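Local coordinates for protein agmatinase (Deinococcus radiodurans, PDB 1WOI) that probably hydrolyses agmatine to putrescine and urea, as a member of the arginase family that binds two manganese ions per subunit, at residues A144-T149 and E189-A194; V228-F233 and V273-N278. All blocks are in the same frame, centred on the assembly; numbering follows the deposited sequence.

Contact 1: A144-T149 and E189-A194. With MN (manganese (II) ion), chain H; MN (manganese (II) ion), chain G.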
ATOM      1  N   ALA A 144     -12.160  17.730  15.429  1.00 10.75           N
ATOM      2  CA  ALA A 144     -10.912  18.407  15.727  1.00 11.14           C
ATOM      3  C   ALA A 144     -11.105  19.844  15.256  1.00 10.09           C
ATOM      4  O   ALA A 144     -10.371  20.740  15.657  1.00 10.83           O
ATOM      5  CB  ALA A 144      -9.753  17.754  14.962  1.00 10.13           C
ATOM      6  N   HIS A 145     -12.118  20.052  14.415  1.00 11.00           N
ATOM      7  CA  HIS A 145     -12.398  21.372  13.851  1.00 12.28           C
ATOM      8  C   HIS A 145     -13.791  21.895  14.216  1.00 12.01           C
ATOM      9  O   HIS A 145     -14.702  21.126  14.502  1.00 12.12           O
ATOM     10  CB  HIS A 145     -12.249  21.327  12.324  1.00 13.04           C
ATOM     11  CG  HIS A 145     -11.041  20.572  11.850  1.00 14.35           C
ATOM     12  ND1 HIS A 145     -11.102  19.262  11.424  1.00 12.79           N
ATOM     13  CD2 HIS A 145      -9.746  20.949  11.722  1.00 13.56           C
ATOM     14  CE1 HIS A 145      -9.898  18.865  11.054  1.00 16.75           C
ATOM     15  NE2 HIS A 145      -9.057  19.869  11.224  1.00 15.51           N
ATOM     16  N   LEU A 146     -13.951  23.215  14.205  1.00 12.18           N
ATOM     17  CA  LEU A 146     -15.230  23.830  14.561  1.00 12.26           C
ATOM     18  C   LEU A 146     -16.276  23.762  13.442  1.00 13.00           C
ATOM     19  O   LEU A 146     -17.462  23.551  13.704  1.00 13.81           O
ATOM     20  CB  LEU A 146     -14.999  25.290  14.972  1.00 12.97           C
ATOM     21  CG  LEU A 146     -16.202  26.032  15.562  1.00 14.57           C
ATOM     22  CD1 LEU A 146     -16.593  25.394  16.896  1.00 14.08           C
ATOM     23  CD2 LEU A 146     -15.845  27.500  15.754  1.00 12.78           C
ATOM     24  N   ASP A 147     -15.826  23.938  12.203  1.00 12.60           N
ATOM     25  CA  ASP A 147     -16.695  23.915  11.027  1.00 13.23           C
ATOM     26  C   ASP A 147     -17.889  24.870  11.113  1.00 12.64           C
ATOM     27  O   ASP A 147     -19.022  24.506  10.784  1.00 12.96           O
ATOM     28  CB  ASP A 147     -17.191  22.491  10.752  1.00 15.56           C
ATOM     29  CG  ASP A 147     -16.056  21.513  10.501  1.00 17.75           C
ATOM     30  OD1 ASP A 147     -14.990  21.926   9.992  1.00 19.41           O
ATOM     31  OD2 ASP A 147     -16.238  20.322  10.802  1.00 22.50           O
ATOM     32  N   PHE A 148     -17.623  26.097  11.547  1.00 13.92           N
ATOM     33  CA  PHE A 148     -18.655  27.120  11.665  1.00 12.25           C
ATOM     34  C   PHE A 148     -18.243  28.351  10.845  1.00 14.05           C
ATOM     35  O   PHE A 148     -18.622  29.482  11.166  1.00 11.26           O
ATOM     36  CB  PHE A 148     -18.844  27.515  13.134  1.00 13.34           C
ATOM     37  CG  PHE A 148     -20.170  28.172  13.417  1.00 12.95           C
ATOM     38  CD1 PHE A 148     -21.350  27.460  13.270  1.00 12.52           C
ATOM     39  CD2 PHE A 148     -20.237  29.503  13.819  1.00 13.73           C
ATOM     40  CE1 PHE A 148     -22.589  28.062  13.516  1.00 15.50           C
ATOM     41  CE2 PHE A 148     -21.469  30.112  14.066  1.00 13.14           C
ATOM     42  CZ  PHE A 148     -22.641  29.392  13.914  1.00 12.77           C
ATOM     43  N   THR A 149     -17.473  28.112   9.787  1.00 11.78           N
ATOM     44  CA  THR A 149     -16.980  29.171   8.903  1.00 12.77           C
ATOM     45  C   THR A 149     -18.037  29.625   7.893  1.00 12.42           C
ATOM     46  O   THR A 149     -18.800  28.812   7.367  1.00 11.56           O
ATOM     47  CB  THR A 149     -15.707  28.685   8.146  1.00 11.79           C
ATOM     48  OG1 THR A 149     -14.619  28.570   9.076  1.00 11.89           O
ATOM     49  CG2 THR A 149     -15.320  29.651   7.025  1.00 11.49           C
ATOM     50  N   GLU A 189     -13.277  34.399  13.246  1.00 13.87           N
ATOM     51  CA  GLU A 189     -14.642  34.866  13.059  1.00 14.36           C
ATOM     52  C   GLU A 189     -15.609  33.733  13.391  1.00 13.99           C
ATOM     53  O   GLU A 189     -16.653  33.954  13.999  1.00 14.69           O
ATOM     54  CB  GLU A 189     -14.840  35.315  11.606  1.00 16.37           C
ATOM     55  CG  GLU A 189     -16.139  36.071  11.306  1.00 17.12           C
ATOM     56  CD  GLU A 189     -17.372  35.191  11.323  1.00 20.29           C
ATOM     57  OE1 GLU A 189     -17.285  34.023  10.882  1.00 18.05           O
ATOM     58  OE2 GLU A 189     -18.441  35.675  11.760  1.00 20.48           O
ATOM     59  N   ALA A 190     -15.245  32.519  12.991  1.00 14.43           N
ATOM     60  CA  ALA A 190     -16.083  31.349  13.232  1.00 14.55           C
ATOM     61  C   ALA A 190     -16.178  31.050  14.721  1.00 12.90           C
ATOM     62  O   ALA A 190     -17.260  30.766  15.233  1.00 12.42           O
ATOM     63  CB  ALA A 190     -15.521  30.137  12.490  1.00 12.61           C
ATOM     64  N   VAL A 191     -15.039  31.103  15.406  1.00 14.13           N
ATOM     65  CA  VAL A 191     -14.998  30.841  16.840  1.00 13.03           C
ATOM     66  C   VAL A 191     -15.766  31.914  17.611  1.00 15.10           C
ATOM     67  O   VAL A 191     -16.556  31.603  18.504  1.00 14.31           O
ATOM     68  CB  VAL A 191     -13.542  30.798  17.353  1.00 13.86           C
ATOM     69  CG1 VAL A 191     -13.519  30.674  18.870  1.00 12.28           C
ATOM     70  CG2 VAL A 191     -12.808  29.623  16.724  1.00 12.58           C
ATOM     71  N   ALA A 192     -15.533  33.179  17.265  1.00 13.90           N
ATOM     72  CA  ALA A 192     -16.214  34.282  17.936  1.00 15.25           C
ATOM     73  C   ALA A 192     -17.719  34.230  17.683  1.00 15.53           C
ATOM     74  O   ALA A 192     -18.518  34.466  18.593  1.00 16.07           O
ATOM     75  CB  ALA A 192     -15.644  35.620  17.458  1.00 14.16           C
ATOM     76  N   ALA A 193     -18.108  33.928  16.446  1.00 15.59           N
ATOM     77  CA  ALA A 193     -19.522  33.842  16.099  1.00 15.36           C
ATOM     78  C   ALA A 193     -20.179  32.719  16.893  1.00 16.94           C
ATOM     79  O   ALA A 193     -21.250  32.899  17.481  1.00 16.39           O
ATOM     80  CB  ALA A 193     -19.685  33.586  14.604  1.00 17.40           C
ATOM     81  N   ALA A 194     -19.541  31.552  16.905  1.00 14.31           N
ATOM     82  CA  ALA A 194     -20.091  30.419  17.638  1.00 15.26           C
ATOM     83  C   ALA A 194     -20.291  30.791  19.105  1.00 14.45           C
ATOM     84  O   ALA A 194     -21.352  30.542  19.674  1.00 16.17           O
ATOM     85  CB  ALA A 194     -19.162  29.217  17.528  1.00 13.14           C
TER
HETATM   86 MN    MN H1502     -12.806  17.702  11.370  1.00 21.50          MN
HETATM   87 MN    MN G1501     -15.702  18.319  10.842  1.00 28.16          MN
HETATM   88  O   HOH W   1     -13.889  19.032   9.466  1.00 25.62           O
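The carbonyl oxygen of A190 takes the helical bond from A194 N at 2.9 Å, while two apolar side chains of 144-149 come up against it. L146 brings its CD2 methyl to 3.6 Å from A190 O, and the edge of the F148 ring arrives with CD2 at 3.5 Å. L146 lies with CG anti to its own nitrogen (chi1 -172°), which sends the same methyl on between the CB of A194 and CG2 of V191, the latter at 3.8 Å. F148 turns a ring edge to the helix; CE2 meets A193 CB at 3.9 Å, in the ring plane, and CD2 meets A194 CB. F148 O rests 3.4 Å from A190 CB and is hydrogen-bonded to R164. T149 OG1 is engaged by D187. Replacing F148 by an alanine would probably open a gap beside A193 and A194 and leave this loop less firmly seated on the helix. D147, between L146 and F148, and H145, just before L146, turn to the metals: ND1 of H145 binds the chain H manganese at 2.3 Å, and OD2 of D147 the chain G ion at 2.1 Å. With D143 they form the Asp-x-His-x-Asp metal-binding signature of the arginase family.

Contact 2: V228-F233 and V273-N278; sequences VDVDGF and VELAPN. With MN (manganese (II) ion), chain H; MN (manganese (II) ion), chain G.
D229 touches E274 across the contact and, at the other end of its carboxylate, bridges the two metals. Its OD2 lies 2.2 Å from the chain G manganese and 2.3 Å from the chain H manganese. D231 grips the chain H ion with both oxygens, OD2 at 2.2 Å and OD1 at 2.4 Å, so this metal takes three carboxylate oxygens from one short turn. OD1 of D229 helps to fix the rotation of the carboxylate, whose OD2 the metals already hold: it accepts from D231 N at 2.9 Å (163° at the hydrogen), an Asx turn in which the donor sits on the anti side, 35° out of the plane. CB of E274 presses on the same OD1 at 3.3 Å, with CG close behind. The E274 chain, bent at CB-CG (chi2 -70°), carries its carboxylate on to H121 N and N159 ND2, both of which bond OE2, so a ligand loop is tied in as second shell. Behind this lies the backbone: V273 N gives to V228 O at 2.9 Å and V230 N to V273 O at 3.1 Å, two parallel-strand bonds on either side of D229. V230 wedges in next to them, CG2 over the face of the E274 carbonyl and CG1 against L275 CB, with M289 of helix 284-302 beyond. L275 packs on A51 and L55 of helix 51-59. Two aspartates one residue apart, at the carboxyl end of a central strand in a parallel sheet, supply the Asp-x-Asp part of the binuclear manganese site of the arginase fold.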
ATOM      1  N   VAL A 228     -20.491  12.976  14.421  1.00  8.84           N
ATOM      2  CA  VAL A 228     -19.170  12.464  14.731  1.00  9.03           C
ATOM      3  C   VAL A 228     -18.231  12.562  13.540  1.00  8.42           C
ATOM      4  O   VAL A 228     -18.415  11.881  12.531  1.00  9.22           O
ATOM      5  CB  VAL A 228     -19.235  10.988  15.182  1.00  8.58           C
ATOM      6  CG1 VAL A 228     -17.827  10.488  15.539  1.00  8.89           C
ATOM      7  CG2 VAL A 228     -20.179  10.846  16.375  1.00  9.15           C
ATOM      8  N   ASP A 229     -17.237  13.434  13.660  1.00  9.12           N
ATOM      9  CA  ASP A 229     -16.218  13.594  12.624  1.00  8.52           C
ATOM     10  C   ASP A 229     -15.080  12.711  13.127  1.00  8.54           C
ATOM     11  O   ASP A 229     -14.546  12.943  14.218  1.00 11.73           O
ATOM     12  CB  ASP A 229     -15.751  15.045  12.558  1.00  9.57           C
ATOM     13  CG  ASP A 229     -14.714  15.278  11.472  1.00 11.29           C
ATOM     14  OD1 ASP A 229     -13.919  14.364  11.172  1.00 13.69           O
ATOM     15  OD2 ASP A 229     -14.680  16.396  10.933  1.00 11.71           O
ATOM     16  N   VAL A 230     -14.706  11.699  12.355  1.00  9.56           N
ATOM     17  CA  VAL A 230     -13.650  10.803  12.804  1.00  9.07           C
ATOM     18  C   VAL A 230     -12.327  11.487  13.132  1.00 10.39           C
ATOM     19  O   VAL A 230     -11.530  10.930  13.895  1.00  8.78           O
ATOM     20  CB  VAL A 230     -13.390   9.646  11.792  1.00  8.83           C
ATOM     21  CG1 VAL A 230     -14.687   8.909  11.501  1.00 11.28           C
ATOM     22  CG2 VAL A 230     -12.774  10.182  10.505  1.00 11.84           C
ATOM     23  N   ASP A 231     -12.067  12.679  12.586  1.00 10.47           N
ATOM     24  CA  ASP A 231     -10.797  13.315  12.912  1.00 11.43           C
ATOM     25  C   ASP A 231     -10.778  13.870  14.330  1.00 10.57           C
ATOM     26  O   ASP A 231      -9.756  14.383  14.793  1.00 11.55           O
ATOM     27  CB  ASP A 231     -10.365  14.384  11.882  1.00 10.96           C
ATOM     28  CG  ASP A 231     -11.305  15.565  11.794  1.00 13.27           C
ATOM     29  OD1 ASP A 231     -11.860  15.996  12.828  1.00  9.74           O
ATOM     30  OD2 ASP A 231     -11.458  16.081  10.663  1.00 15.19           O
ATOM     31  N   GLY A 232     -11.903  13.740  15.031  1.00 10.88           N
ATOM     32  CA  GLY A 232     -11.944  14.167  16.420  1.00  8.62           C
ATOM     33  C   GLY A 232     -11.098  13.178  17.210  1.00  9.87           C
ATOM     34  O   GLY A 232     -10.515  13.502  18.252  1.00  9.96           O
ATOM     35  N   PHE A 233     -11.020  11.952  16.697  1.00 10.52           N
ATOM     36  CA  PHE A 233     -10.230  10.904  17.328  1.00  9.52           C
ATOM     37  C   PHE A 233      -8.766  11.060  16.984  1.00  9.47           C
ATOM     38  O   PHE A 233      -8.417  11.602  15.939  1.00  8.55           O
ATOM     39  CB  PHE A 233     -10.710   9.522  16.877  1.00  7.86           C
ATOM     40  CG  PHE A 233     -12.070   9.180  17.389  1.00  9.45           C
ATOM     41  CD1 PHE A 233     -13.200   9.392  16.608  1.00  9.12           C
ATOM     42  CD2 PHE A 233     -12.230   8.731  18.697  1.00  8.71           C
ATOM     43  CE1 PHE A 233     -14.475   9.167  17.129  1.00 12.44           C
ATOM     44  CE2 PHE A 233     -13.500   8.503  19.228  1.00  8.94           C
ATOM     45  CZ  PHE A 233     -14.623   8.723  18.441  1.00 10.56           C
ATOM     46  N   VAL A 273     -18.991  11.163   9.791  1.00  9.67           N
ATOM     47  CA  VAL A 273     -18.361  11.768   8.620  1.00  9.53           C
ATOM     48  C   VAL A 273     -16.835  11.816   8.599  1.00  8.62           C
ATOM     49  O   VAL A 273     -16.175  11.570   9.606  1.00  8.59           O
ATOM     50  CB  VAL A 273     -18.875  13.217   8.430  1.00  8.45           C
ATOM     51  CG1 VAL A 273     -20.387  13.213   8.314  1.00  6.39           C
ATOM     52  CG2 VAL A 273     -18.432  14.093   9.604  1.00  9.19           C
ATOM     53  N   GLU A 274     -16.303  12.139   7.419  1.00 10.78           N
ATOM     54  CA  GLU A 274     -14.870  12.284   7.155  1.00 10.38           C
ATOM     55  C   GLU A 274     -13.995  11.025   7.216  1.00 10.72           C
ATOM     56  O   GLU A 274     -12.769  11.118   7.225  1.00  9.64           O
ATOM     57  CB  GLU A 274     -14.274  13.367   8.067  1.00 10.38           C
ATOM     58  CG  GLU A 274     -14.784  14.799   7.815  1.00 12.82           C
ATOM     59  CD  GLU A 274     -14.300  15.417   6.497  1.00 14.97           C
ATOM     60  OE1 GLU A 274     -13.281  14.958   5.940  1.00 18.61           O
ATOM     61  OE2 GLU A 274     -14.933  16.389   6.026  1.00 14.19           O
ATOM     62  N   LEU A 275     -14.604   9.847   7.259  1.00 10.80           N
ATOM     63  CA  LEU A 275     -13.808   8.619   7.272  1.00 10.62           C
ATOM     64  C   LEU A 275     -13.267   8.473   5.848  1.00 10.32           C
ATOM     65  O   LEU A 275     -14.027   8.603   4.893  1.00 10.38           O
ATOM     66  CB  LEU A 275     -14.696   7.413   7.595  1.00 13.12           C
ATOM     67  CG  LEU A 275     -14.087   6.086   8.067  1.00 19.00           C
ATOM     68  CD1 LEU A 275     -14.763   4.947   7.312  1.00 16.71           C
ATOM     69  CD2 LEU A 275     -12.587   6.051   7.871  1.00 14.77           C
ATOM     70  N   ALA A 276     -11.969   8.211   5.714  1.00 10.08           N
ATOM     71  CA  ALA A 276     -11.319   8.034   4.410  1.00  9.98           C
ATOM     72  C   ALA A 276     -10.613   6.681   4.446  1.00  8.87           C
ATOM     73  O   ALA A 276      -9.456   6.590   4.855  1.00  9.21           O
ATOM     74  CB  ALA A 276     -10.299   9.152   4.167  1.00 12.12           C
ATOM     75  N   PRO A 277     -11.304   5.610   4.013  1.00 11.34           N
ATOM     76  CA  PRO A 277     -10.801   4.230   3.982  1.00 12.10           C
ATOM     77  C   PRO A 277      -9.506   4.075   3.205  1.00 13.60           C
ATOM     78  O   PRO A 277      -8.626   3.298   3.579  1.00 12.76           O
ATOM     79  CB  PRO A 277     -11.939   3.453   3.314  1.00 13.60           C
ATOM     80  CG  PRO A 277     -13.143   4.303   3.537  1.00 14.00           C
ATOM     81  CD  PRO A 277     -12.617   5.693   3.352  1.00  9.57           C
ATOM     82  N   ASN A 278      -9.416   4.805   2.102  1.00 13.26           N
ATOM     83  CA  ASN A 278      -8.248   4.766   1.235  1.00 13.00           C
ATOM     84  C   ASN A 278      -6.983   5.275   1.914  1.00 13.22           C
ATOM     85  O   ASN A 278      -5.879   5.028   1.431  1.00 15.66           O
ATOM     86  CB  ASN A 278      -8.527   5.593  -0.021  1.00 14.35           C
ATOM     87  CG  ASN A 278      -8.884   7.031   0.303  1.00 12.90           C
ATOM     88  OD1 ASN A 278      -9.732   7.289   1.154  1.00 12.53           O
ATOM     89  ND2 ASN A 278      -8.240   7.972  -0.377  1.00 15.91           N
TER
HETATM   90 MN    MN H1502     -12.806  17.702  11.370  1.00 21.50          MN
HETATM   91 MN    MN G1501     -15.702  18.319  10.842  1.00 28.16          MN
HETATM   92  O   HOH W   1     -13.889  19.032   9.466  1.00 25.62           O

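Along the chain the two contacts come in series. Contact 1 closes first, returning helix 188-196 onto the loop that leaves strand 137-142; helix 162-169 and strand 173-181 lie within that excursion. Contact 2 opens later, at the end of strand 223-229, and closes after helix 251-264, when strand 266-273 pairs alongside. Neither contact encloses or crosses the other, and their centres are about 19 Å apart, yet they converge on one site: both supply ligands to the two manganese ions and share the water between them. A probable hydrogen bond from A144 N to D231 OD1 joins them directly. Contact 1 thus ties the site to an outer helix, contact 2 to the middle of the sheet.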